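Local coordinates for protein BtGH115A (Bacteroides thetaiotaomicron, PDB 5BY3) that acts as a family GH115 4-O-methyl-alpha-glucuronidase, a glycoside hydrolase with specificity for decorated arabinogalactans, at residues R641-Q646 with M772-N777; V690-R695 with I745-T750; A677-F682 with S754-I759; W521-I526 with A635-D640. All coordinates share one frame; numbering follows the deposited sequence.

Contact 1: R641-Q646 with M772-N777; sequences RKAVCQ and MLYEVN
Arg641 and Ala643 hold the Tyr774 ring between them, one on each face. The guanidinium lies flat on the ring, planes only 4° apart, with CZ of Arg641 4.1 Å from the centroid of Tyr774: a stacked cation-pi pair. An arginine suits the place because its group is both planar and cationic; CG stands anti to the backbone N (chi1 -169°), and the chain runs extended from there to NE. NH1 is the atom over the middle of the ring, whereas NH2 passes beyond it to the methyl CG1 of Val776, 3.3 Å away at the guanidinium edge, and forms a salt bridge with Glu691. From the other face comes CB of Ala643, 4.0 Å from the Tyr774 centroid, a CH-pi contact for which a lone methyl is compact enough. The carbonyl O of Arg641 meets the ring edge in plane, 3.4 Å from CE1 of Tyr774.

Farther along, CG2 of Val644 packs on CB of Leu773 at 3.5 Å, the side chains crossing at about a right angle, and SG of Cys645 touches CD2 of Leu773. CG of selenomethionine Met772 runs alongside the Gln646 amide, and its CE comes 3.3 Å from Gln646 NE2. The contact joins the loop leading into strand 646-647 to the chain leaving strand 766-772; Leu773 packs on Phe682 of strand 677-682 and on Val690 and Val692 of strand 689-696.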
# COMPACT_ATOMS: atom_id res chain seq x y z
N ARG A 641 -23.33 -23.79 -13.21
CA ARG A 641 -24.60 -23.25 -13.60
C ARG A 641 -24.45 -22.50 -14.92
O ARG A 641 -23.72 -21.51 -14.99
CB ARG A 641 -25.16 -22.39 -12.50
CG ARG A 641 -26.60 -22.02 -12.74
CD ARG A 641 -27.07 -21.18 -11.58
NE ARG A 641 -28.39 -20.60 -11.85
CZ ARG A 641 -28.72 -19.35 -11.52
NH1 ARG A 641 -27.82 -18.56 -10.96
NH2 ARG A 641 -29.93 -18.89 -11.77
N LYS A 642 -25.15 -22.99 -15.94
CA LYS A 642 -25.09 -22.43 -17.29
C LYS A 642 -25.82 -21.08 -17.41
O LYS A 642 -27.06 -21.00 -17.26
CB LYS A 642 -25.62 -23.46 -18.31
CG LYS A 642 -25.58 -23.04 -19.80
CD LYS A 642 -24.24 -23.30 -20.49
CE LYS A 642 -24.34 -23.21 -22.01
NZ LYS A 642 -24.75 -21.86 -22.50
N ALA A 643 -25.00 -20.05 -17.65
CA ALA A 643 -25.44 -18.70 -18.04
C ALA A 643 -25.82 -18.69 -19.52
O ALA A 643 -25.18 -19.38 -20.30
CB ALA A 643 -24.30 -17.72 -17.78
N VAL A 644 -26.85 -17.94 -19.91
CA VAL A 644 -27.11 -17.76 -21.36
C VAL A 644 -26.18 -16.72 -21.99
O VAL A 644 -25.65 -16.93 -23.08
CB VAL A 644 -28.59 -17.52 -21.74
CG1 VAL A 644 -29.35 -18.83 -21.78
CG2 VAL A 644 -29.28 -16.51 -20.83
N CYS A 645 -25.96 -15.60 -21.30
CA CYS A 645 -24.97 -14.62 -21.73
C CYS A 645 -23.99 -14.31 -20.61
O CYS A 645 -24.31 -14.46 -19.44
CB CYS A 645 -25.64 -13.35 -22.21
SG CYS A 645 -26.95 -13.66 -23.40
N GLN A 646 -22.79 -13.87 -21.01
CA GLN A 646 -21.72 -13.49 -20.11
C GLN A 646 -20.85 -12.42 -20.79
O GLN A 646 -20.24 -12.68 -21.83
CB GLN A 646 -20.89 -14.72 -19.76
CG GLN A 646 -19.88 -14.55 -18.64
CD GLN A 646 -19.73 -15.81 -17.82
OE1 GLN A 646 -20.14 -16.91 -18.24
NE2 GLN A 646 -19.14 -15.67 -16.63
N MSE A 772 -23.86 -11.59 -16.00
CA MSE A 772 -24.33 -12.91 -16.47
C MSE A 772 -25.84 -12.98 -16.61
O MSE A 772 -26.57 -12.16 -16.03
CB MSE A 772 -23.76 -14.02 -15.62
CG MSE A 772 -22.25 -14.11 -15.75
SE MSE A 772 -21.40 -13.06 -14.32
CE MSE A 772 -20.03 -14.35 -13.70
N LEU A 773 -26.34 -13.95 -17.37
CA LEU A 773 -27.78 -13.98 -17.71
C LEU A 773 -28.71 -15.04 -17.10
O LEU A 773 -29.71 -14.66 -16.52
CB LEU A 773 -28.06 -13.62 -19.18
CG LEU A 773 -28.79 -12.26 -19.39
CD1 LEU A 773 -28.31 -11.06 -18.59
CD2 LEU A 773 -28.83 -11.89 -20.86
N TYR A 774 -28.44 -16.34 -17.24
CA TYR A 774 -29.33 -17.41 -16.62
C TYR A 774 -30.86 -17.37 -16.91
O TYR A 774 -31.57 -16.43 -16.51
CB TYR A 774 -29.12 -17.55 -15.08
CG TYR A 774 -27.67 -17.53 -14.65
CD1 TYR A 774 -26.83 -18.65 -14.87
CD2 TYR A 774 -27.13 -16.40 -14.06
CE1 TYR A 774 -25.48 -18.61 -14.50
CE2 TYR A 774 -25.80 -16.36 -13.68
CZ TYR A 774 -24.98 -17.45 -13.91
OH TYR A 774 -23.67 -17.35 -13.50
N GLU A 775 -31.35 -18.44 -17.54
CA GLU A 775 -32.79 -18.57 -17.87
C GLU A 775 -33.78 -18.45 -16.69
O GLU A 775 -34.27 -17.35 -16.44
CB GLU A 775 -33.06 -19.78 -18.79
CG GLU A 775 -33.31 -19.35 -20.23
CD GLU A 775 -32.70 -20.26 -21.30
OE1 GLU A 775 -32.40 -19.73 -22.39
OE2 GLU A 775 -32.55 -21.48 -21.07
N VAL A 776 -34.06 -19.54 -15.97
CA VAL A 776 -34.93 -19.54 -14.73
C VAL A 776 -36.42 -19.16 -14.88
O VAL A 776 -36.80 -18.37 -15.76
CB VAL A 776 -34.29 -18.77 -13.53
CG1 VAL A 776 -32.78 -18.92 -13.50
CG2 VAL A 776 -34.71 -17.30 -13.49
N ASN A 777 -37.26 -19.70 -13.99
CA ASN A 777 -38.74 -19.54 -14.07
C ASN A 777 -39.46 -18.80 -12.93
O ASN A 777 -40.17 -17.81 -13.18
CB ASN A 777 -39.41 -20.89 -14.36
CG ASN A 777 -39.54 -21.15 -15.85
OD1 ASN A 777 -38.91 -22.06 -16.40
ND2 ASN A 777 -40.34 -20.33 -16.53

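Contact 2: V690-R695 with I745-T750; sequences VEVDIR and IVLPVT. With SO4 (sulfate ion), chain B.
Val692 N gives its hydrogen to Ile745 O at 2.6 Å, the shortest backbone bond of an antiparallel beta ladder between strands 689-696 and 741-748. The arrangement is consistent with the beta-sandwich of galactose-binding-like domains. The return bond, from Ile745 N to Val692 O, completes one hydrogen-bonded pair, and Val690 with Leu747 likewise forms the next. Glu691 and Val746 make the non-hydrogen-bonded pair between them, where CA of Val746 approaches Val690 O at 3.4 Å as a CA-H...O contact.

One face of the ladder is made of branched apolar residues, as suits a surface turned against a second sheet: Val690, Val692, Ile745 and Leu747. CB of Val692 meets CG2 of Ile745 at 3.6 Å, while CG2 of Val692 reaches CD1 of Leu747 across the diagonal. Ile745 has that CG2 between its backbone N and carbonyl carbon because CG1 is anti to N (chi1 -165°). Beyond this face stand Leu713 against Leu747 and Ile721 against Ile745, residues of strands 708-713 and 719-722. On the other face CG of Glu691 packs on CG2 of Val746 at 4.0 Å; glutamate suits this less buried side, its stem packing while OE1 forms the salt bridge with Arg641.

Farther along the first strand, Asp693 and Arg695 form a salt bridge, NE to OD1 2.8 Å, which probably steadies the guanidinium. Its other edge binds a sulfate ion, probably from the crystallisation liquor: NH2 of Arg695 meets sulfate O1 at 2.6 Å, with a weak second bond from NH1.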
# COMPACT_ATOMS: atom_id res chain seq x y z
N VAL A 690 -35.81 -13.85 -16.80
CA VAL A 690 -34.33 -13.79 -16.86
C VAL A 690 -33.74 -13.33 -15.53
O VAL A 690 -34.25 -12.36 -14.92
CB VAL A 690 -33.81 -12.90 -18.04
CG1 VAL A 690 -34.31 -11.46 -17.94
CG2 VAL A 690 -32.29 -12.95 -18.15
N GLU A 691 -32.68 -14.01 -15.07
CA GLU A 691 -31.96 -13.58 -13.86
C GLU A 691 -30.73 -12.78 -14.25
O GLU A 691 -29.77 -13.32 -14.77
CB GLU A 691 -31.57 -14.78 -12.97
CG GLU A 691 -31.16 -14.40 -11.54
CD GLU A 691 -30.31 -15.46 -10.85
OE1 GLU A 691 -30.83 -16.52 -10.46
OE2 GLU A 691 -29.09 -15.23 -10.70
N VAL A 692 -30.75 -11.48 -13.99
CA VAL A 692 -29.59 -10.65 -14.32
C VAL A 692 -28.65 -10.53 -13.13
O VAL A 692 -29.07 -10.07 -12.08
CB VAL A 692 -30.03 -9.27 -14.85
CG1 VAL A 692 -28.82 -8.42 -15.26
CG2 VAL A 692 -30.98 -9.47 -16.02
N ASP A 693 -27.40 -10.93 -13.33
CA ASP A 693 -26.36 -11.07 -12.29
C ASP A 693 -25.27 -10.06 -12.64
O ASP A 693 -24.55 -10.23 -13.60
CB ASP A 693 -25.84 -12.51 -12.34
CG ASP A 693 -24.91 -12.87 -11.17
OD1 ASP A 693 -24.50 -11.97 -10.41
OD2 ASP A 693 -24.57 -14.08 -11.05
N ILE A 694 -25.19 -9.00 -11.86
CA ILE A 694 -24.32 -7.86 -12.16
C ILE A 694 -23.23 -7.78 -11.09
O ILE A 694 -23.53 -7.81 -9.89
CB ILE A 694 -25.11 -6.53 -12.20
CG1 ILE A 694 -26.22 -6.61 -13.23
CG2 ILE A 694 -24.19 -5.35 -12.53
CD1 ILE A 694 -27.23 -5.48 -13.13
N ARG A 695 -21.99 -7.72 -11.54
CA ARG A 695 -20.85 -7.76 -10.66
C ARG A 695 -20.11 -6.43 -10.83
O ARG A 695 -19.82 -6.00 -11.97
CB ARG A 695 -19.92 -8.90 -11.05
CG ARG A 695 -20.24 -10.37 -10.74
CD ARG A 695 -21.30 -10.68 -9.70
NE ARG A 695 -21.73 -12.10 -9.76
CZ ARG A 695 -20.99 -13.17 -9.42
NH1 ARG A 695 -19.72 -13.05 -9.02
NH2 ARG A 695 -21.52 -14.39 -9.50
N ILE A 745 -31.01 -9.56 -10.21
CA ILE A 745 -32.37 -9.11 -10.48
C ILE A 745 -33.09 -10.09 -11.41
O ILE A 745 -32.51 -10.65 -12.34
CB ILE A 745 -32.42 -7.64 -10.98
CG1 ILE A 745 -33.84 -7.10 -10.88
CG2 ILE A 745 -31.89 -7.50 -12.39
CD1 ILE A 745 -33.89 -5.59 -10.75
N VAL A 746 -34.36 -10.31 -11.11
CA VAL A 746 -35.24 -11.10 -11.96
C VAL A 746 -36.17 -10.14 -12.72
O VAL A 746 -36.81 -9.23 -12.12
CB VAL A 746 -35.97 -12.21 -11.15
CG1 VAL A 746 -37.23 -12.70 -11.85
CG2 VAL A 746 -35.01 -13.37 -10.89
N LEU A 747 -36.20 -10.31 -14.04
CA LEU A 747 -37.05 -9.51 -14.92
C LEU A 747 -37.90 -10.38 -15.84
O LEU A 747 -37.47 -11.47 -16.23
CB LEU A 747 -36.23 -8.52 -15.76
CG LEU A 747 -35.25 -7.51 -15.12
CD1 LEU A 747 -34.31 -6.97 -16.21
CD2 LEU A 747 -35.94 -6.39 -14.35
N PRO A 748 -39.12 -9.91 -16.17
CA PRO A 748 -39.92 -10.62 -17.17
C PRO A 748 -39.44 -10.30 -18.58
O PRO A 748 -39.23 -9.13 -18.88
CB PRO A 748 -41.33 -10.06 -16.96
CG PRO A 748 -41.13 -8.70 -16.36
CD PRO A 748 -39.86 -8.78 -15.56
N VAL A 749 -39.25 -11.32 -19.42
CA VAL A 749 -39.14 -11.10 -20.88
C VAL A 749 -40.53 -10.79 -21.47
O VAL A 749 -41.55 -11.05 -20.81
CB VAL A 749 -38.49 -12.30 -21.64
CG1 VAL A 749 -37.21 -12.76 -20.96
CG2 VAL A 749 -39.47 -13.47 -21.84
N THR A 750 -40.59 -10.24 -22.67
CA THR A 750 -41.83 -10.30 -23.44
C THR A 750 -41.87 -11.60 -24.25
O THR A 750 -42.93 -12.23 -24.37
CB THR A 750 -42.07 -9.07 -24.32
OG1 THR A 750 -40.84 -8.63 -24.90
CG2 THR A 750 -42.69 -7.93 -23.51
S SO4 B . -19.15 -17.16 -7.71
O1 SO4 B . -20.09 -16.07 -8.09
O2 SO4 B . -19.88 -18.27 -7.03
O3 SO4 B . -18.46 -17.67 -8.92
O4 SO4 B . -18.17 -16.62 -6.75

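Contact 3: A677-F682 with S754-I759; sequences ALTFSF and SHQLVI
Phe682 places CG between its backbone N and carbonyl carbon (chi1 61°), while His755 has CG anti to the carbonyl carbon (chi1 -42°), and with these torsions the two side chains come together across the strands. CB of His755 sits over one face of the Phe682 ring, offset toward the rim and 3.9 Å from the centroid, a CH-pi contact. The ring planes are tilted 29° and laterally displaced, centroids 5.1 Å apart, with little overlap. A broad aromatic face suits this buried position, and the histidine adds a polar end: its ND1 is hydrogen-bonded to Asp714.

Strands 677-682 and 755-761 run antiparallel here, with three hydrogen-bonded pairs, Leu678 with Ile759, Phe680 with Leu757 and Phe682 with His755, each linked by two backbone bonds. Leu757 N to Phe680 O, at 2.7 Å, is the shortest of the six. On the same face as these residues, CE1 of Phe680 touches CD1 of Ile759 obliquely at 3.8 Å.

The other face is more polar. Thr679 and Val758 run alongside each other, CG2 of Val758 3.4 Å from OG1 and also near CG2 of Thr679; two beta-branched residues of similar shape fit well here. CB of Ser681 meets CG of Gln756.

Strand 755-761 runs between strand 677-682 and strand 708-713; on the far side of strand 677-682 the backbone of Thr679 bonds to Lys653. The apolar face turns to strand 766-772 of the other sheet, where Leu678 and Phe680 touch Leu768 and Ile759 touches Val771, and the Phe680 ring stacks with Trp647.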
# COMPACT_ATOMS: atom_id res chain seq x y z
N ALA A 677 -24.59 5.10 -20.02
CA ALA A 677 -25.16 3.76 -20.03
C ALA A 677 -24.40 2.87 -20.96
O ALA A 677 -23.89 3.33 -21.97
CB ALA A 677 -26.62 3.77 -20.45
N LEU A 678 -24.34 1.60 -20.57
CA LEU A 678 -24.00 0.48 -21.43
C LEU A 678 -25.25 -0.32 -21.84
O LEU A 678 -26.23 -0.42 -21.07
CB LEU A 678 -22.99 -0.42 -20.73
CG LEU A 678 -21.50 -0.18 -20.99
CD1 LEU A 678 -21.13 1.29 -21.28
CD2 LEU A 678 -20.69 -0.80 -19.85
N THR A 679 -25.19 -0.89 -23.03
CA THR A 679 -26.34 -1.52 -23.68
C THR A 679 -25.84 -2.90 -24.15
O THR A 679 -24.90 -3.00 -24.94
CB THR A 679 -26.82 -0.60 -24.84
OG1 THR A 679 -27.23 0.69 -24.32
CG2 THR A 679 -27.97 -1.22 -25.67
N PHE A 680 -26.43 -3.97 -23.61
CA PHE A 680 -26.05 -5.36 -23.97
C PHE A 680 -27.19 -6.03 -24.71
O PHE A 680 -28.35 -5.82 -24.37
CB PHE A 680 -25.70 -6.20 -22.74
CG PHE A 680 -24.53 -5.69 -21.98
CD1 PHE A 680 -24.69 -4.71 -21.01
CD2 PHE A 680 -23.27 -6.16 -22.25
CE1 PHE A 680 -23.60 -4.21 -20.32
CE2 PHE A 680 -22.18 -5.68 -21.56
CZ PHE A 680 -22.34 -4.70 -20.60
N SER A 681 -26.86 -6.86 -25.69
CA SER A 681 -27.89 -7.49 -26.50
C SER A 681 -27.73 -9.01 -26.61
O SER A 681 -26.61 -9.57 -26.58
CB SER A 681 -28.00 -6.83 -27.88
OG SER A 681 -26.85 -7.09 -28.65
N PHE A 682 -28.88 -9.66 -26.74
CA PHE A 682 -28.94 -11.10 -26.75
C PHE A 682 -30.21 -11.57 -27.42
O PHE A 682 -31.19 -10.80 -27.55
CB PHE A 682 -28.81 -11.66 -25.31
CG PHE A 682 -29.91 -11.21 -24.38
CD1 PHE A 682 -29.89 -9.93 -23.81
CD2 PHE A 682 -30.96 -12.06 -24.06
CE1 PHE A 682 -30.91 -9.51 -22.96
CE2 PHE A 682 -31.97 -11.65 -23.21
CZ PHE A 682 -31.94 -10.37 -22.65
N SER A 754 -35.27 -10.70 -29.97
CA SER A 754 -34.13 -9.79 -29.85
C SER A 754 -34.38 -8.90 -28.65
O SER A 754 -35.40 -8.21 -28.61
CB SER A 754 -34.00 -8.91 -31.10
OG SER A 754 -33.14 -7.78 -30.89
N HIS A 755 -33.46 -8.92 -27.67
CA HIS A 755 -33.55 -8.04 -26.48
C HIS A 755 -32.30 -7.21 -26.26
O HIS A 755 -31.19 -7.61 -26.63
CB HIS A 755 -33.79 -8.83 -25.19
CG HIS A 755 -34.79 -9.92 -25.32
ND1 HIS A 755 -36.14 -9.71 -25.15
CD2 HIS A 755 -34.63 -11.24 -25.60
CE1 HIS A 755 -36.78 -10.86 -25.33
NE2 HIS A 755 -35.88 -11.80 -25.60
N GLN A 756 -32.51 -6.08 -25.59
CA GLN A 756 -31.44 -5.24 -25.09
C GLN A 756 -31.57 -4.93 -23.58
O GLN A 756 -32.66 -4.61 -23.10
CB GLN A 756 -31.38 -3.95 -25.90
CG GLN A 756 -30.71 -4.10 -27.24
CD GLN A 756 -30.95 -2.92 -28.15
OE1 GLN A 756 -30.95 -1.76 -27.72
NE2 GLN A 756 -31.15 -3.21 -29.43
N LEU A 757 -30.44 -5.02 -22.86
CA LEU A 757 -30.37 -4.71 -21.44
C LEU A 757 -29.53 -3.46 -21.26
O LEU A 757 -28.35 -3.46 -21.60
CB LEU A 757 -29.71 -5.87 -20.66
CG LEU A 757 -29.72 -5.72 -19.12
CD1 LEU A 757 -31.05 -6.19 -18.52
CD2 LEU A 757 -28.57 -6.49 -18.51
N VAL A 758 -30.14 -2.41 -20.72
CA VAL A 758 -29.43 -1.15 -20.51
C VAL A 758 -29.10 -0.93 -19.02
O VAL A 758 -30.00 -0.83 -18.17
CB VAL A 758 -30.18 0.03 -21.18
CG1 VAL A 758 -29.63 1.38 -20.75
CG2 VAL A 758 -30.13 -0.12 -22.69
N ILE A 759 -27.79 -0.89 -18.73
CA ILE A 759 -27.22 -0.51 -17.40
C ILE A 759 -26.74 0.96 -17.40
O ILE A 759 -25.77 1.30 -18.09
CB ILE A 759 -26.08 -1.48 -16.97
CG1 ILE A 759 -26.62 -2.90 -16.78
CG2 ILE A 759 -25.42 -1.01 -15.68
CD1 ILE A 759 -25.64 -4.01 -17.11

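Contact 4: W521-I526 with A635-D640; sequences WSEREI and APMTAD
Ser522 and Asp640 meet at the N terminus of helix 523-543, where Ser522 is the N-cap and makes a capping box with Glu525. Among the hydrogen bonds, OG of Ser522 accepts from Glu525 N at 3.0 Å, and Glu525 OE1 accepts from Ser522 N at 2.9 Å in return. Serine suits the cap because its short hydroxyl, set between the backbone N and carbonyl carbon (chi1 68°), can serve a helix N-H and still donate to Asp640 OD1, 2.9 Å away on the anti side and 29° out of the carboxylate plane.

The apolar contact lies farther back along the loop. CE of selenomethionine Met637 touches CD1 of Ile526 at 4.1 Å, its long flexible chain bridging from the loop to the helix; both residues also lie on Gln577 of helix 552-580.

Backbone carbonyls make the next group: CB of Thr638 rests 3.6 Å from the carbonyl O of Trp521, and CA of Ser522 makes a CA-H...O contact with Thr638 O.

The ionic component is a salt bridge to Asp640, whose acid the positive end of the helix dipole may also favour. NH1 of Arg524 reaches the OD1 that Ser522 already holds, at 2.8 Å, though this bond is bent to 127° and weak.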
# COMPACT_ATOMS: atom_id res chain seq x y z
N TRP A 521 -17.91 -22.78 -5.11
CA TRP A 521 -17.45 -22.96 -6.49
C TRP A 521 -17.67 -24.41 -6.96
O TRP A 521 -17.63 -25.33 -6.15
CB TRP A 521 -15.98 -22.55 -6.64
CG TRP A 521 -15.57 -21.15 -6.22
CD1 TRP A 521 -16.38 -20.03 -6.03
CD2 TRP A 521 -14.22 -20.71 -5.96
NE1 TRP A 521 -15.60 -18.94 -5.65
CE2 TRP A 521 -14.29 -19.34 -5.59
CE3 TRP A 521 -12.97 -21.34 -5.99
CZ2 TRP A 521 -13.15 -18.61 -5.27
CZ3 TRP A 521 -11.88 -20.64 -5.66
CH2 TRP A 521 -11.95 -19.27 -5.33
N SER A 522 -17.90 -24.61 -8.25
CA SER A 522 -18.09 -25.95 -8.81
C SER A 522 -16.77 -26.69 -8.95
O SER A 522 -15.72 -26.07 -8.99
CB SER A 522 -18.67 -25.83 -10.20
OG SER A 522 -17.68 -25.25 -11.05
N GLU A 523 -16.83 -28.01 -9.05
CA GLU A 523 -15.69 -28.84 -9.42
C GLU A 523 -14.91 -28.33 -10.62
O GLU A 523 -13.66 -28.22 -10.58
CB GLU A 523 -16.10 -30.30 -9.64
CG GLU A 523 -14.99 -31.23 -9.15
CD GLU A 523 -15.16 -32.69 -9.56
OE1 GLU A 523 -16.31 -33.15 -9.66
OE2 GLU A 523 -14.13 -33.37 -9.73
N ARG A 524 -15.65 -27.97 -11.67
CA ARG A 524 -15.08 -27.40 -12.89
C ARG A 524 -14.26 -26.12 -12.59
O ARG A 524 -13.06 -26.08 -12.89
CB ARG A 524 -16.17 -27.21 -13.96
CG ARG A 524 -15.70 -26.62 -15.28
CD ARG A 524 -16.89 -26.10 -16.06
NE ARG A 524 -16.65 -24.76 -16.63
CZ ARG A 524 -16.84 -23.59 -16.01
NH1 ARG A 524 -17.28 -23.53 -14.76
NH2 ARG A 524 -16.59 -22.45 -16.66
N GLU A 525 -14.87 -25.13 -11.95
CA GLU A 525 -14.18 -23.88 -11.52
C GLU A 525 -12.94 -24.13 -10.64
O GLU A 525 -11.93 -23.43 -10.74
CB GLU A 525 -15.16 -22.93 -10.79
CG GLU A 525 -16.21 -22.28 -11.68
CD GLU A 525 -17.43 -21.68 -10.94
OE1 GLU A 525 -17.80 -22.14 -9.84
OE2 GLU A 525 -18.08 -20.76 -11.51
N ILE A 526 -13.02 -25.15 -9.78
CA ILE A 526 -11.90 -25.50 -8.90
C ILE A 526 -10.73 -26.04 -9.72
O ILE A 526 -9.60 -25.54 -9.59
CB ILE A 526 -12.34 -26.50 -7.80
CG1 ILE A 526 -13.25 -25.81 -6.80
CG2 ILE A 526 -11.14 -27.08 -7.09
CD1 ILE A 526 -14.06 -26.76 -5.96
N ALA A 635 -23.14 -31.77 2.79
CA ALA A 635 -23.74 -31.26 1.56
C ALA A 635 -23.02 -31.74 0.27
O ALA A 635 -21.88 -32.20 0.35
CB ALA A 635 -23.79 -29.74 1.62
N PRO A 636 -23.68 -31.64 -0.90
CA PRO A 636 -22.95 -31.82 -2.17
C PRO A 636 -22.15 -30.57 -2.58
O PRO A 636 -22.16 -29.58 -1.87
CB PRO A 636 -24.06 -32.10 -3.19
CG PRO A 636 -25.29 -31.49 -2.62
CD PRO A 636 -25.14 -31.51 -1.12
N MSE A 637 -21.47 -30.63 -3.75
CA MSE A 637 -20.66 -29.56 -4.34
C MSE A 637 -21.59 -28.62 -5.01
O MSE A 637 -22.64 -29.03 -5.50
CB MSE A 637 -19.70 -30.02 -5.44
CG MSE A 637 -18.80 -31.16 -4.98
SE MSE A 637 -16.92 -30.93 -5.46
CE MSE A 637 -16.53 -29.47 -4.19
N THR A 638 -21.21 -27.35 -5.05
CA THR A 638 -21.89 -26.37 -5.90
C THR A 638 -21.90 -26.95 -7.31
O THR A 638 -20.89 -27.47 -7.77
CB THR A 638 -21.18 -25.00 -5.86
OG1 THR A 638 -21.26 -24.50 -4.52
CG2 THR A 638 -21.82 -23.99 -6.83
N ALA A 639 -23.07 -26.91 -7.93
CA ALA A 639 -23.27 -27.33 -9.30
C ALA A 639 -22.86 -26.19 -10.20
O ALA A 639 -23.03 -25.01 -9.85
CB ALA A 639 -24.73 -27.67 -9.52
N ASP A 640 -22.31 -26.56 -11.36
CA ASP A 640 -21.96 -25.63 -12.42
C ASP A 640 -23.27 -25.08 -12.96
O ASP A 640 -24.25 -25.81 -13.11
CB ASP A 640 -21.20 -26.40 -13.50
CG ASP A 640 -20.08 -25.61 -14.12
OD1 ASP A 640 -19.29 -24.96 -13.40
OD2 ASP A 640 -19.97 -25.66 -15.36

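From the N terminus, helix 523-543 begins in contact 4, and the chain passes through helices 552-580 and 587-603 before returning at 635-640 to close a loop with no strands. Contact 1 opens at the very next residue, so contact 4 lies in series with it. Contact 1 does not close until 772-777, and it encloses contact 3, which in turn encloses contact 2. Contact 3 pairs strands within one sheet of the C-terminal domain and contact 2 within the other; the sheets pack on each other where Val692 CG1 touches Leu757 CD2 at 3.8 Å. Contact 1 borders both, while contact 4 holds the connecting loop against the helical region.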